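Local coordinates for galacto-N-biose/lacto-N-biose I transporter substrate-binding protein (Bifidobacterium longum, PDB 2Z8F) that binds lacto-N-tetraose and probably delivers galacto-N-biose and related sugars to the membrane part of an ABC transporter, at residues A371-M374 with N375-A379; T212-F215 with Y216-L220; A38-N41 with K42-D46; L308-F311 with N312-P316; I62-L65 with E66-K70. All blocks are in the same frame, centred on the assembly; numbering follows the deposited sequence.

Interaction 1 (A371-M374 with N375-A379); sequences AAKM and NETAA. With BGC (beta-D-glucopyranose), chain C.
K373 and E376 meet on the outer side of helix 367-380. The K373 side chain starts with CG anti to the backbone N (chi1 -173°) and bends at chi2. This turns its amine along the helix. K373 NZ donates to E376 OE1 at 2.7 Å in a salt bridge, almost in line with that carboxylate C-O bond. On the way the lysine passes T377, with K373 CE 3.7 Å from T377 OG1. That hydroxyl is bonded to D394 of helix 389-405. With an alanine in place of K373, the E376 carboxylate would probably lose this charged mate and a gap would open beside T377. The helix lines the glycan pocket of a periplasmic-binding-protein fold, and A372 and N375 meet the glucose unit. A372 CA is 3.4 Å from BGC O5, and N375 ND2 is 3.7 Å from BGC C4. The N375 amide is held by G179, whose N binds OD1, and more weakly by the D176 carbonyl at ND2. The M374 side chain has CG anti to the carbonyl carbon (chi1 -70°), leaves this turn and packs on S183, W192 and I391. M374 O accepts A378 N at 2.8 Å, and A378 CB sits 3.2 Å from the same oxygen.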
loop_
_atom_site.group_PDB
_atom_site.type_symbol
_atom_site.label_atom_id
_atom_site.label_comp_id
_atom_site.label_asym_id
_atom_site.label_seq_id
_atom_site.Cartn_x
_atom_site.Cartn_y
_atom_site.Cartn_z
ATOM N N ALA A 371 -7.445 3.153 10.796
ATOM C CA ALA A 371 -6.076 2.688 10.740
ATOM C C ALA A 371 -5.268 3.143 11.967
ATOM O O ALA A 371 -4.489 2.356 12.525
ATOM C CB ALA A 371 -5.438 3.167 9.437
ATOM N N ALA A 372 -5.491 4.385 12.398
ATOM C CA ALA A 372 -4.831 4.914 13.593
ATOM C C ALA A 372 -5.160 4.061 14.824
ATOM O O ALA A 372 -4.258 3.655 15.575
ATOM C CB ALA A 372 -5.215 6.377 13.810
ATOM N N LYS A 373 -6.445 3.740 14.992
ATOM C CA LYS A 373 -6.902 2.929 16.137
ATOM C C LYS A 373 -6.348 1.521 16.041
ATOM O O LYS A 373 -5.907 0.955 17.039
ATOM C CB LYS A 373 -8.438 2.863 16.214
ATOM C CG LYS A 373 -8.915 2.163 17.499
ATOM C CD LYS A 373 -8.678 3.108 18.663
ATOM C CE LYS A 373 -8.711 2.427 19.983
ATOM N NZ LYS A 373 -8.523 3.499 21.002
ATOM N N MET A 374 -6.371 0.949 14.828
ATOM C CA MET A 374 -5.804 -0.379 14.609
ATOM C C MET A 374 -4.344 -0.479 15.029
ATOM O O MET A 374 -3.952 -1.429 15.695
ATOM C CB MET A 374 -6.003 -0.836 13.146
ATOM C CG MET A 374 -7.481 -1.154 12.812
ATOM S SD MET A 374 -7.599 -1.660 11.073
ATOM C CE MET A 374 -6.806 -3.198 11.093
ATOM N N ASN A 375 -3.553 0.538 14.681
ATOM C CA ASN A 375 -2.147 0.564 15.058
ATOM C C ASN A 375 -1.950 0.671 16.580
ATOM O O ASN A 375 -1.098 -0.004 17.142
ATOM C CB ASN A 375 -1.467 1.757 14.402
ATOM C CG ASN A 375 -1.165 1.538 12.912
ATOM O OD1 ASN A 375 -1.647 0.583 12.274
ATOM N ND2 ASN A 375 -0.315 2.417 12.368
ATOM N N GLU A 376 -2.728 1.526 17.218
ATOM C CA GLU A 376 -2.664 1.692 18.664
ATOM C C GLU A 376 -2.986 0.380 19.362
ATOM O O GLU A 376 -2.265 -0.072 20.246
ATOM C CB GLU A 376 -3.663 2.743 19.068
ATOM C CG GLU A 376 -3.610 3.118 20.549
ATOM C CD GLU A 376 -4.702 4.086 20.887
ATOM O OE1 GLU A 376 -5.830 3.644 21.152
ATOM O OE2 GLU A 376 -4.436 5.302 20.888
ATOM N N THR A 377 -4.081 -0.251 18.953
ATOM C CA THR A 377 -4.457 -1.518 19.558
ATOM C C THR A 377 -3.470 -2.652 19.224
ATOM O O THR A 377 -3.156 -3.479 20.092
ATOM C CB THR A 377 -5.931 -1.830 19.214
ATOM O OG1 THR A 377 -6.740 -0.735 19.673
ATOM C CG2 THR A 377 -6.392 -3.145 19.841
ATOM N N ALA A 378 -2.940 -2.650 17.989
ATOM C CA ALA A 378 -1.979 -3.654 17.555
ATOM C C ALA A 378 -0.748 -3.624 18.471
ATOM O O ALA A 378 -0.211 -4.652 18.816
ATOM C CB ALA A 378 -1.557 -3.446 16.104
ATOM N N ALA A 379 -0.324 -2.417 18.853
ATOM C CA ALA A 379 0.847 -2.294 19.705
ATOM C C ALA A 379 0.672 -2.937 21.094
ATOM O O ALA A 379 1.654 -3.370 21.705
ATOM C CB ALA A 379 1.221 -0.824 19.853
HETATM C C2 BGC C . 0.028 6.831 13.387
HETATM C C3 BGC C . 0.695 6.626 12.026
HETATM C C4 BGC C . -0.211 5.843 11.043
HETATM C C5 BGC C . -1.625 6.446 11.065
HETATM C C6 BGC C . -2.666 5.736 10.192
HETATM C C1 BGC C . -1.372 7.385 13.218
HETATM O O1 BGC C . -1.941 7.460 14.506
HETATM O O2 BGC C . 0.785 7.733 14.182
HETATM O O3 BGC C . 1.909 5.949 12.260
HETATM O O4 BGC C . 0.296 5.938 9.715
HETATM O O5 BGC C . -2.133 6.502 12.394
HETATM O O6 BGC C . -3.726 6.655 9.952
#

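Interaction 2 (T212-F215 with Y216-L220); sequences TADF and YQQLL
A T-shaped aromatic pair, F215 against Y216, joins an aliphatic contact from L219 on the buried side of helix 207-221. The edge of F215 points at the face of Y216. The F215 and Y216 centroids lie 5.4 Å apart and the planes stand at 80°. F215 CD2 comes over the centre of the tyrosine ring. L219 works on the phenylalanine instead. L219 CD1 sits over one face of F215, 3.8 Å from the ring centroid, in a CH-pi contact. The branch is offset toward the rim, and L219 CD1 is 3.5 Å from F215 CE2. The F215 ring can serve both partners because CG is anti to the backbone N (chi1 179°), which lays the ring beside the next turn. T212 runs alongside Y216 and points the same way, with T212 CG2 4.1 Å from Y216 CD1. The backbone here is regular alpha-helix. Y216 N reaches T212 O at 3.1 Å, nearly straight at 175°. The F215 ring also meets F278, F156 and W277. T212 and Y216 pack on I182 of helix 178-187, L219 on A160 of helix 153-165, and A213 on A389 and F392 of helix 389-405.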
loop_
_atom_site.group_PDB
_atom_site.type_symbol
_atom_site.label_atom_id
_atom_site.label_comp_id
_atom_site.label_asym_id
_atom_site.label_seq_id
_atom_site.Cartn_x
_atom_site.Cartn_y
_atom_site.Cartn_z
ATOM N N THR A 212 -7.220 -14.003 10.666
ATOM C CA THR A 212 -5.999 -13.155 10.698
ATOM C C THR A 212 -5.554 -12.939 12.146
ATOM O O THR A 212 -4.361 -13.115 12.495
ATOM C CB THR A 212 -6.256 -11.825 9.979
ATOM O OG1 THR A 212 -6.512 -12.065 8.582
ATOM C CG2 THR A 212 -5.027 -10.918 10.069
ATOM N N ALA A 213 -6.507 -12.626 13.017
ATOM C CA ALA A 213 -6.189 -12.457 14.438
ATOM C C ALA A 213 -5.595 -13.726 15.027
ATOM O O ALA A 213 -4.609 -13.694 15.738
ATOM C CB ALA A 213 -7.443 -12.045 15.234
ATOM N N ASP A 214 -6.205 -14.866 14.723
ATOM C CA ASP A 214 -5.753 -16.140 15.275
ATOM C C ASP A 214 -4.329 -16.477 14.831
ATOM O O ASP A 214 -3.514 -16.918 15.631
ATOM C CB ASP A 214 -6.732 -17.234 14.839
ATOM C CG ASP A 214 -6.444 -18.595 15.469
ATOM O OD1 ASP A 214 -6.206 -18.688 16.701
ATOM O OD2 ASP A 214 -6.515 -19.614 14.712
ATOM N N PHE A 215 -4.016 -16.203 13.561
ATOM C CA PHE A 215 -2.687 -16.469 13.023
ATOM C C PHE A 215 -1.649 -15.659 13.803
ATOM O O PHE A 215 -0.705 -16.233 14.342
ATOM C CB PHE A 215 -2.658 -16.102 11.548
ATOM C CG PHE A 215 -1.306 -16.324 10.864
ATOM C CD1 PHE A 215 -0.848 -17.615 10.574
ATOM C CD2 PHE A 215 -0.513 -15.232 10.508
ATOM C CE1 PHE A 215 0.372 -17.819 9.916
ATOM C CE2 PHE A 215 0.726 -15.415 9.844
ATOM C CZ PHE A 215 1.165 -16.708 9.555
ATOM N N TYR A 216 -1.850 -14.346 13.899
ATOM C CA TYR A 216 -0.853 -13.516 14.598
ATOM C C TYR A 216 -0.843 -13.795 16.095
ATOM O O TYR A 216 0.222 -13.744 16.708
ATOM C CB TYR A 216 -1.011 -12.018 14.304
ATOM C CG TYR A 216 -0.517 -11.644 12.901
ATOM C CD1 TYR A 216 -1.424 -11.389 11.871
ATOM C CD2 TYR A 216 0.851 -11.568 12.620
ATOM C CE1 TYR A 216 -0.984 -11.084 10.555
ATOM C CE2 TYR A 216 1.306 -11.232 11.330
ATOM C CZ TYR A 216 0.390 -10.989 10.309
ATOM O OH TYR A 216 0.841 -10.665 9.029
ATOM N N GLN A 217 -2.015 -14.106 16.668
ATOM C CA GLN A 217 -2.084 -14.381 18.100
ATOM C C GLN A 217 -1.219 -15.588 18.441
ATOM O O GLN A 217 -0.452 -15.553 19.400
ATOM C CB GLN A 217 -3.535 -14.626 18.559
ATOM C CG GLN A 217 -3.654 -14.675 20.088
ATOM C CD GLN A 217 -3.366 -13.317 20.717
ATOM O OE1 GLN A 217 -4.129 -12.376 20.532
ATOM N NE2 GLN A 217 -2.259 -13.211 21.471
ATOM N N GLN A 218 -1.380 -16.672 17.675
ATOM C CA GLN A 218 -0.619 -17.897 17.923
ATOM C C GLN A 218 0.879 -17.652 17.751
ATOM O O GLN A 218 1.666 -18.133 18.559
ATOM C CB GLN A 218 -1.071 -19.050 17.032
ATOM C CG GLN A 218 -2.470 -19.540 17.354
ATOM C CD GLN A 218 -2.801 -20.876 16.709
ATOM O OE1 GLN A 218 -3.884 -21.048 16.128
ATOM N NE2 GLN A 218 -1.880 -21.814 16.790
ATOM N N LEU A 219 1.257 -16.902 16.711
ATOM C CA LEU A 219 2.660 -16.482 16.536
ATOM C C LEU A 219 3.224 -15.682 17.711
ATOM O O LEU A 219 4.325 -15.976 18.212
ATOM C CB LEU A 219 2.856 -15.738 15.218
ATOM C CG LEU A 219 2.672 -16.611 13.968
ATOM C CD1 LEU A 219 2.678 -15.730 12.729
ATOM C CD2 LEU A 219 3.715 -17.744 13.827
ATOM N N LEU A 220 2.474 -14.687 18.173
ATOM C CA LEU A 220 2.924 -13.842 19.286
ATOM C C LEU A 220 2.997 -14.636 20.589
ATOM O O LEU A 220 3.938 -14.471 21.359
ATOM C CB LEU A 220 2.017 -12.619 19.463
ATOM C CG LEU A 220 2.099 -11.583 18.350
ATOM C CD1 LEU A 220 1.044 -10.516 18.568
ATOM C CD2 LEU A 220 3.509 -10.958 18.281
#

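Interaction 3 (A38-N41 with K42-D46); sequences AKWN and KQHPD. With ZN (zinc ion), chain F.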
loop_
_atom_site.group_PDB
_atom_site.type_symbol
_atom_site.label_atom_id
_atom_site.label_comp_id
_atom_site.label_asym_id
_atom_site.label_seq_id
_atom_site.Cartn_x
_atom_site.Cartn_y
_atom_site.Cartn_z
ATOM N N ALA A 38 11.693 16.093 -15.271
ATOM C CA ALA A 38 12.569 16.889 -16.147
ATOM C C ALA A 38 12.445 16.530 -17.630
ATOM O O ALA A 38 12.577 17.397 -18.501
ATOM C CB ALA A 38 14.022 16.794 -15.704
ATOM N N LYS A 39 12.209 15.254 -17.910
ATOM C CA LYS A 39 11.977 14.807 -19.291
ATOM C C LYS A 39 10.711 15.455 -19.858
ATOM O O LYS A 39 10.705 15.946 -21.002
ATOM C CB LYS A 39 11.842 13.285 -19.327
ATOM C CG LYS A 39 13.104 12.534 -18.942
ATOM C CD LYS A 39 12.892 10.997 -19.036
ATOM C CE LYS A 39 12.625 10.531 -20.466
ATOM N NZ LYS A 39 12.367 9.039 -20.548
ATOM N N TRP A 40 9.636 15.466 -19.057
ATOM C CA TRP A 40 8.406 16.155 -19.458
ATOM C C TRP A 40 8.664 17.643 -19.718
ATOM O O TRP A 40 8.305 18.169 -20.767
ATOM C CB TRP A 40 7.299 15.988 -18.402
ATOM C CG TRP A 40 6.126 16.829 -18.719
ATOM C CD1 TRP A 40 5.908 18.131 -18.328
ATOM C CD2 TRP A 40 4.997 16.461 -19.520
ATOM N NE1 TRP A 40 4.719 18.588 -18.833
ATOM C CE2 TRP A 40 4.139 17.579 -19.569
ATOM C CE3 TRP A 40 4.639 15.297 -20.218
ATOM C CZ2 TRP A 40 2.923 17.568 -20.281
ATOM C CZ3 TRP A 40 3.429 15.277 -20.912
ATOM C CH2 TRP A 40 2.589 16.416 -20.954
ATOM N N ASN A 41 9.312 18.313 -18.769
ATOM C CA ASN A 41 9.506 19.753 -18.856
ATOM C C ASN A 41 10.305 20.182 -20.079
ATOM O O ASN A 41 10.019 21.230 -20.658
ATOM C CB ASN A 41 10.151 20.294 -17.580
ATOM C CG ASN A 41 9.169 20.370 -16.430
ATOM O OD1 ASN A 41 7.948 20.307 -16.642
ATOM N ND2 ASN A 41 9.680 20.554 -15.214
ATOM N N LYS A 42 11.274 19.357 -20.470
ATOM C CA LYS A 42 12.106 19.648 -21.638
ATOM C C LYS A 42 11.281 19.594 -22.905
ATOM O O LYS A 42 11.494 20.380 -23.833
ATOM C CB LYS A 42 13.276 18.682 -21.705
ATOM C CG LYS A 42 14.306 19.017 -22.766
ATOM C CD LYS A 42 15.586 18.243 -22.506
ATOM C CE LYS A 42 16.584 18.450 -23.629
ATOM N NZ LYS A 42 17.168 19.834 -23.613
ATOM N N GLN A 43 10.337 18.651 -22.950
ATOM C CA GLN A 43 9.494 18.474 -24.132
ATOM C C GLN A 43 8.309 19.446 -24.189
ATOM O O GLN A 43 7.793 19.749 -25.291
ATOM C CB GLN A 43 8.984 17.020 -24.204
ATOM C CG GLN A 43 10.048 16.019 -24.616
ATOM C CD GLN A 43 10.996 16.595 -25.683
ATOM O OE1 GLN A 43 10.579 16.882 -26.824
ATOM N NE2 GLN A 43 12.264 16.798 -25.305
ATOM N N HIS A 44 7.884 19.931 -23.020
ATOM C CA HIS A 44 6.677 20.722 -22.923
ATOM C C HIS A 44 6.835 22.049 -22.228
ATOM O O HIS A 44 6.345 22.223 -21.105
ATOM C CB HIS A 44 5.564 19.898 -22.260
ATOM C CG HIS A 44 5.178 18.701 -23.059
ATOM N ND1 HIS A 44 4.448 18.791 -24.222
ATOM C CD2 HIS A 44 5.451 17.387 -22.884
ATOM C CE1 HIS A 44 4.277 17.583 -24.724
ATOM N NE2 HIS A 44 4.885 16.710 -23.940
ATOM N N PRO A 45 7.454 23.033 -22.918
ATOM C CA PRO A 45 7.540 24.394 -22.362
ATOM C C PRO A 45 6.153 24.993 -22.061
ATOM O O PRO A 45 6.038 25.916 -21.240
ATOM C CB PRO A 45 8.226 25.192 -23.480
ATOM C CG PRO A 45 8.008 24.375 -24.741
ATOM C CD PRO A 45 8.033 22.949 -24.270
ATOM N N ASP A 46 5.119 24.433 -22.707
ATOM C CA ASP A 46 3.745 24.886 -22.561
ATOM C C ASP A 46 3.046 24.423 -21.256
ATOM O O ASP A 46 2.055 25.040 -20.829
ATOM C CB ASP A 46 2.917 24.460 -23.787
ATOM C CG ASP A 46 2.896 22.956 -24.003
ATOM O OD1 ASP A 46 3.976 22.296 -24.196
ATOM O OD2 ASP A 46 1.773 22.393 -24.050
HETATM ZN ZN ZN F . 3.803 20.582 -25.086
HETATM O O HOH W 1 12.774 15.232 -22.976
HETATM O O HOH W 2 5.434 20.779 -26.361
#
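W40 has CG anti to the backbone N (chi1 172°), while H44 has CG anti to its carbonyl carbon (chi1 -63°). These two settings lay both rings along the same side of the chain. The stack closes the end of helix 33-43 in the beta-alpha-beta unit of strand 16-22, helix 33-43 and strand 47-53. H44 is the first residue to leave helical backbone angles, yet H44 N still bonds W40 O. The imidazole of H44 lies over the six-membered ring of W40, with centroids 3.9 Å apart and planes at 30°. H44 CD2 does the closest touching, 3.5 Å from W40 CE3. H44 CB adds a CH-pi contact over the five-membered ring of W40, 4.1 Å from its centroid. W40 is fixed further by its NE1, which bonds I47 O, and by the ring of F307 in an edge-to-face pair. Stacking probably helps to set the rotation of the imidazole, which binds zinc. H44 ND1 holds the metal at 2.1 Å and is likely to be polarised by it. D46 OD1 binds the same zinc at 1.9 Å. A water bonded to K39 O and Q43 NE2 bridges the last helical turn. Another water, bound to the zinc at 2.1 Å, donates to Q43 O at 2.8 Å.

Interaction 4 (L308-F311 with N312-P316); sequences LDWF and NTQVP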
loop_
_atom_site.group_PDB
_atom_site.type_symbol
_atom_site.label_atom_id
_atom_site.label_comp_id
_atom_site.label_asym_id
_atom_site.label_seq_id
_atom_site.Cartn_x
_atom_site.Cartn_y
_atom_site.Cartn_z
ATOM N N LEU A 308 -0.254 14.001 -15.962
ATOM C CA LEU A 308 -0.389 12.837 -15.095
ATOM C C LEU A 308 -0.450 11.531 -15.884
ATOM O O LEU A 308 0.161 10.537 -15.492
ATOM C CB LEU A 308 -1.636 12.944 -14.215
ATOM C CG LEU A 308 -1.765 11.819 -13.176
ATOM C CD1 LEU A 308 -0.471 11.662 -12.298
ATOM C CD2 LEU A 308 -2.971 12.171 -12.324
ATOM N N ASP A 309 -1.217 11.535 -16.985
ATOM C CA ASP A 309 -1.278 10.375 -17.831
ATOM C C ASP A 309 0.104 9.999 -18.352
ATOM O O ASP A 309 0.459 8.827 -18.386
ATOM C CB ASP A 309 -2.252 10.581 -18.987
ATOM C CG ASP A 309 -2.164 9.489 -20.002
ATOM O OD1 ASP A 309 -2.717 8.382 -19.727
ATOM O OD2 ASP A 309 -1.529 9.702 -21.064
ATOM N N TRP A 310 0.889 10.997 -18.766
ATOM C CA TRP A 310 2.248 10.707 -19.195
ATOM C C TRP A 310 3.053 10.127 -18.014
ATOM O O TRP A 310 3.693 9.072 -18.140
ATOM C CB TRP A 310 2.937 11.974 -19.761
ATOM C CG TRP A 310 4.368 11.728 -20.185
ATOM C CD1 TRP A 310 4.821 11.271 -21.406
ATOM C CD2 TRP A 310 5.538 11.909 -19.373
ATOM N NE1 TRP A 310 6.201 11.157 -21.393
ATOM C CE2 TRP A 310 6.659 11.552 -20.158
ATOM C CE3 TRP A 310 5.744 12.345 -18.053
ATOM C CZ2 TRP A 310 7.978 11.617 -19.664
ATOM C CZ3 TRP A 310 7.034 12.397 -17.568
ATOM C CH2 TRP A 310 8.136 12.047 -18.374
ATOM N N PHE A 311 3.013 10.806 -16.867
ATOM C CA PHE A 311 3.835 10.389 -15.733
ATOM C C PHE A 311 3.496 8.965 -15.313
ATOM O O PHE A 311 4.386 8.140 -15.105
ATOM C CB PHE A 311 3.685 11.367 -14.553
ATOM C CG PHE A 311 4.621 11.079 -13.416
ATOM C CD1 PHE A 311 5.889 11.659 -13.380
ATOM C CD2 PHE A 311 4.235 10.238 -12.380
ATOM C CE1 PHE A 311 6.752 11.388 -12.328
ATOM C CE2 PHE A 311 5.070 9.942 -11.338
ATOM C CZ PHE A 311 6.348 10.537 -11.286
ATOM N N ASN A 312 2.204 8.669 -15.219
ATOM C CA ASN A 312 1.754 7.363 -14.735
ATOM C C ASN A 312 1.911 6.243 -15.751
ATOM O O ASN A 312 1.616 5.076 -15.447
ATOM C CB ASN A 312 0.298 7.439 -14.265
ATOM C CG ASN A 312 0.157 8.088 -12.912
ATOM O OD1 ASN A 312 1.139 8.575 -12.325
ATOM N ND2 ASN A 312 -1.069 8.077 -12.383
ATOM N N THR A 313 2.362 6.586 -16.961
ATOM C CA THR A 313 2.709 5.575 -17.962
ATOM C C THR A 313 4.220 5.452 -18.233
ATOM O O THR A 313 4.633 4.765 -19.171
ATOM C CB THR A 313 1.890 5.741 -19.313
ATOM O OG1 THR A 313 2.086 7.049 -19.854
ATOM C CG2 THR A 313 0.398 5.528 -19.074
ATOM N N GLN A 314 5.049 6.085 -17.389
ATOM C CA GLN A 314 6.512 5.880 -17.463
ATOM C C GLN A 314 6.892 4.623 -16.684
ATOM O O GLN A 314 7.556 4.667 -15.648
ATOM C CB GLN A 314 7.278 7.128 -16.951
ATOM C CG GLN A 314 6.919 8.415 -17.734
ATOM C CD GLN A 314 6.962 8.183 -19.247
ATOM O OE1 GLN A 314 8.017 7.920 -19.814
ATOM N NE2 GLN A 314 5.805 8.231 -19.889
ATOM N N VAL A 315 6.459 3.472 -17.198
ATOM C CA VAL A 315 6.506 2.233 -16.455
ATOM C C VAL A 315 7.868 1.900 -15.821
ATOM O O VAL A 315 7.936 1.698 -14.604
ATOM C CB VAL A 315 5.879 1.087 -17.284
ATOM C CG1 VAL A 315 6.159 -0.285 -16.677
ATOM C CG2 VAL A 315 4.371 1.352 -17.401
ATOM N N PRO A 316 8.944 1.812 -16.622
ATOM C CA PRO A 316 10.221 1.453 -15.980
ATOM C C PRO A 316 10.631 2.417 -14.842
ATOM O O PRO A 316 11.149 1.965 -13.819
ATOM C CB PRO A 316 11.224 1.494 -17.130
ATOM C CG PRO A 316 10.393 1.345 -18.382
ATOM C CD PRO A 316 9.069 1.961 -18.090
#
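F311 O accepts Q314 N at 3.1 Å and closes a type I beta turn from F311 to Q314. The turn links helix 301-311 to helix 315-320, with Q314 at the N-cap position of the second. W310 O is gripped twice. T313 N and Q314 NE2 reach W310 O from opposite faces of its carbonyl plane, Q314 NE2 at 2.9 Å. T313 OG1 is also near, and lies 2.8 Å from D309 O. Q314 folds back by a bend at chi2 and lays its amide flat on the W310 indole, planes 10° apart. Q314 CG stands over the six-membered ring of W310, 3.7 Å from its centroid. With an alanine in place of W310, the Q314 side chain would probably lose the surface it lies on and be freer to turn from the residue's carbonyl oxygen. The N312 side chain reaches beyond the turn, where OD1 bonds Q127 NE2. The same N312 OD1 lies in the plane of the F311 ring, at its edge, 3.5 Å from F311 CD2.

Interaction 5 (I62-L65 with E66-K70); sequences IKKL and ETDVK
K64 and D68 form the one salt bridge of this contact, one turn apart on helix 61-71. K64 NZ donates to D68 OD2 at 2.8 Å and uses the syn lone pair of that oxygen. The lysine chain crosses the carboxylate, and K64 CG is also close, 3.4 Å from D68 OD2. A bend at chi4 (46°) turns NZ in to the acid. The pairing probably helps D68, which is buried, to keep its charge.

Hydrogen bonds follow the usual helical pattern, with additions. K63 O takes two bonds from T67. T67 N meets K63 O at 3.1 Å and T67 OG1 meets it at 3.2 Å, from opposite faces of the carbonyl plane. I62 O accepts E66 N and also a water. The water lies 3.0 Å from I62 O and 2.8 Å from E66 OE1, and donates to both. That carboxylate oxygen has a second partner, the amine of K91, in a salt bridge. K63 turns its own amine to S59 O.

Apolar side chains pack outward: L65 on L295, V69 on A74, and I62 on V88 of helix 85-90. Helix 61-71 connects the parallel strands 47-53 and 77-81, which flank strand 16-22 in the mixed sheet. This is a beta-alpha-beta crossover of the periplasmic-binding-protein fold.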
loop_
_atom_site.group_PDB
_atom_site.type_symbol
_atom_site.label_atom_id
_atom_site.label_comp_id
_atom_site.label_asym_id
_atom_site.label_seq_id
_atom_site.Cartn_x
_atom_site.Cartn_y
_atom_site.Cartn_z
ATOM N N ILE A 62 -2.184 13.795 3.771
ATOM C CA ILE A 62 -3.529 14.305 3.508
ATOM C C ILE A 62 -3.966 15.382 4.514
ATOM O O ILE A 62 -4.823 16.202 4.221
ATOM C CB ILE A 62 -4.593 13.184 3.347
ATOM C CG1 ILE A 62 -4.721 12.334 4.611
ATOM C CG2 ILE A 62 -4.258 12.346 2.094
ATOM C CD1 ILE A 62 -6.040 11.501 4.671
ATOM N N LYS A 63 -3.327 15.392 5.679
ATOM C CA LYS A 63 -3.551 16.455 6.659
ATOM C C LYS A 63 -2.975 17.786 6.154
ATOM O O LYS A 63 -3.642 18.825 6.243
ATOM C CB LYS A 63 -2.921 16.070 7.994
ATOM C CG LYS A 63 -3.500 14.789 8.601
ATOM C CD LYS A 63 -2.784 14.417 9.900
ATOM C CE LYS A 63 -3.556 13.354 10.681
ATOM N NZ LYS A 63 -3.484 12.007 10.020
ATOM N N LYS A 64 -1.765 17.748 5.595
ATOM C CA LYS A 64 -1.185 18.938 4.955
ATOM C C LYS A 64 -2.031 19.404 3.766
ATOM O O LYS A 64 -2.248 20.605 3.590
ATOM C CB LYS A 64 0.274 18.722 4.521
ATOM C CG LYS A 64 0.908 19.999 3.878
ATOM C CD LYS A 64 2.343 19.783 3.361
ATOM C CE LYS A 64 2.832 20.945 2.463
ATOM N NZ LYS A 64 2.539 22.304 3.037
ATOM N N LEU A 65 -2.500 18.462 2.948
ATOM C CA LEU A 65 -3.347 18.793 1.799
ATOM C C LEU A 65 -4.616 19.507 2.260
ATOM O O LEU A 65 -5.042 20.469 1.637
ATOM C CB LEU A 65 -3.716 17.533 0.996
ATOM C CG LEU A 65 -2.591 16.833 0.241
ATOM C CD1 LEU A 65 -3.155 15.644 -0.519
ATOM C CD2 LEU A 65 -1.949 17.784 -0.737
ATOM N N GLU A 66 -5.201 19.044 3.364
ATOM C CA GLU A 66 -6.402 19.672 3.905
ATOM C C GLU A 66 -6.158 21.128 4.293
ATOM O O GLU A 66 -6.928 22.014 3.917
ATOM C CB GLU A 66 -6.932 18.893 5.110
ATOM C CG GLU A 66 -8.256 19.446 5.598
ATOM C CD GLU A 66 -8.948 18.551 6.606
ATOM O OE1 GLU A 66 -8.509 17.405 6.820
ATOM O OE2 GLU A 66 -9.945 19.015 7.186
ATOM N N THR A 67 -5.077 21.340 5.034
ATOM C CA THR A 67 -4.626 22.672 5.455
ATOM C C THR A 67 -4.372 23.580 4.257
ATOM O O THR A 67 -4.837 24.734 4.222
ATOM C CB THR A 67 -3.332 22.545 6.289
ATOM O OG1 THR A 67 -3.604 21.776 7.470
ATOM C CG2 THR A 67 -2.817 23.916 6.706
ATOM N N ASP A 68 -3.645 23.054 3.274
ATOM C CA ASP A 68 -3.263 23.830 2.098
ATOM C C ASP A 68 -4.430 24.154 1.161
ATOM O O ASP A 68 -4.480 25.253 0.600
ATOM C CB ASP A 68 -2.123 23.143 1.339
ATOM C CG ASP A 68 -0.794 23.170 2.100
ATOM O OD1 ASP A 68 -0.681 23.828 3.157
ATOM O OD2 ASP A 68 0.149 22.509 1.641
ATOM N N VAL A 69 -5.373 23.228 0.995
ATOM C CA VAL A 69 -6.572 23.525 0.198
ATOM C C VAL A 69 -7.314 24.729 0.803
ATOM O O VAL A 69 -7.668 25.673 0.086
ATOM C CB VAL A 69 -7.513 22.295 0.050
ATOM C CG1 VAL A 69 -8.856 22.695 -0.523
ATOM C CG2 VAL A 69 -6.870 21.244 -0.858
ATOM N N LYS A 70 -7.496 24.705 2.127
ATOM C CA LYS A 70 -8.167 25.792 2.852
ATOM C C LYS A 70 -7.410 27.114 2.728
ATOM O O LYS A 70 -8.029 28.162 2.557
ATOM C CB LYS A 70 -8.390 25.424 4.334
ATOM C CG LYS A 70 -9.293 26.394 5.144
ATOM C CD LYS A 70 -10.541 26.833 4.353
ATOM C CE LYS A 70 -11.686 27.282 5.253
ATOM N NZ LYS A 70 -12.599 26.143 5.589
HETATM O O HOH W 3 -7.368 15.290 5.450
#

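All five are local contacts along a helix or round its end. Interaction 2 is buried and rests on rings and aliphatic groups. Interaction 3 is at the surface and adds a metal. Interactions 1, 4 and 5 are partly buried; 1 and 5 each carry a lysine-acid salt bridge, while 4 rests on an amide laid on an indole at a turn between helices. Interactions 3 and 4 belong together: W40 CZ3 touches W310 CB at 3.5 Å, which packs helix 33-43 against helix 301-311. Interactions 1 and 2 lie across the chain's centre from these, on helices that both pack against helices 178-187 and 389-405. The nearest atoms of interactions 1 and 5 are about 7 Å apart, with the glucose unit close to both.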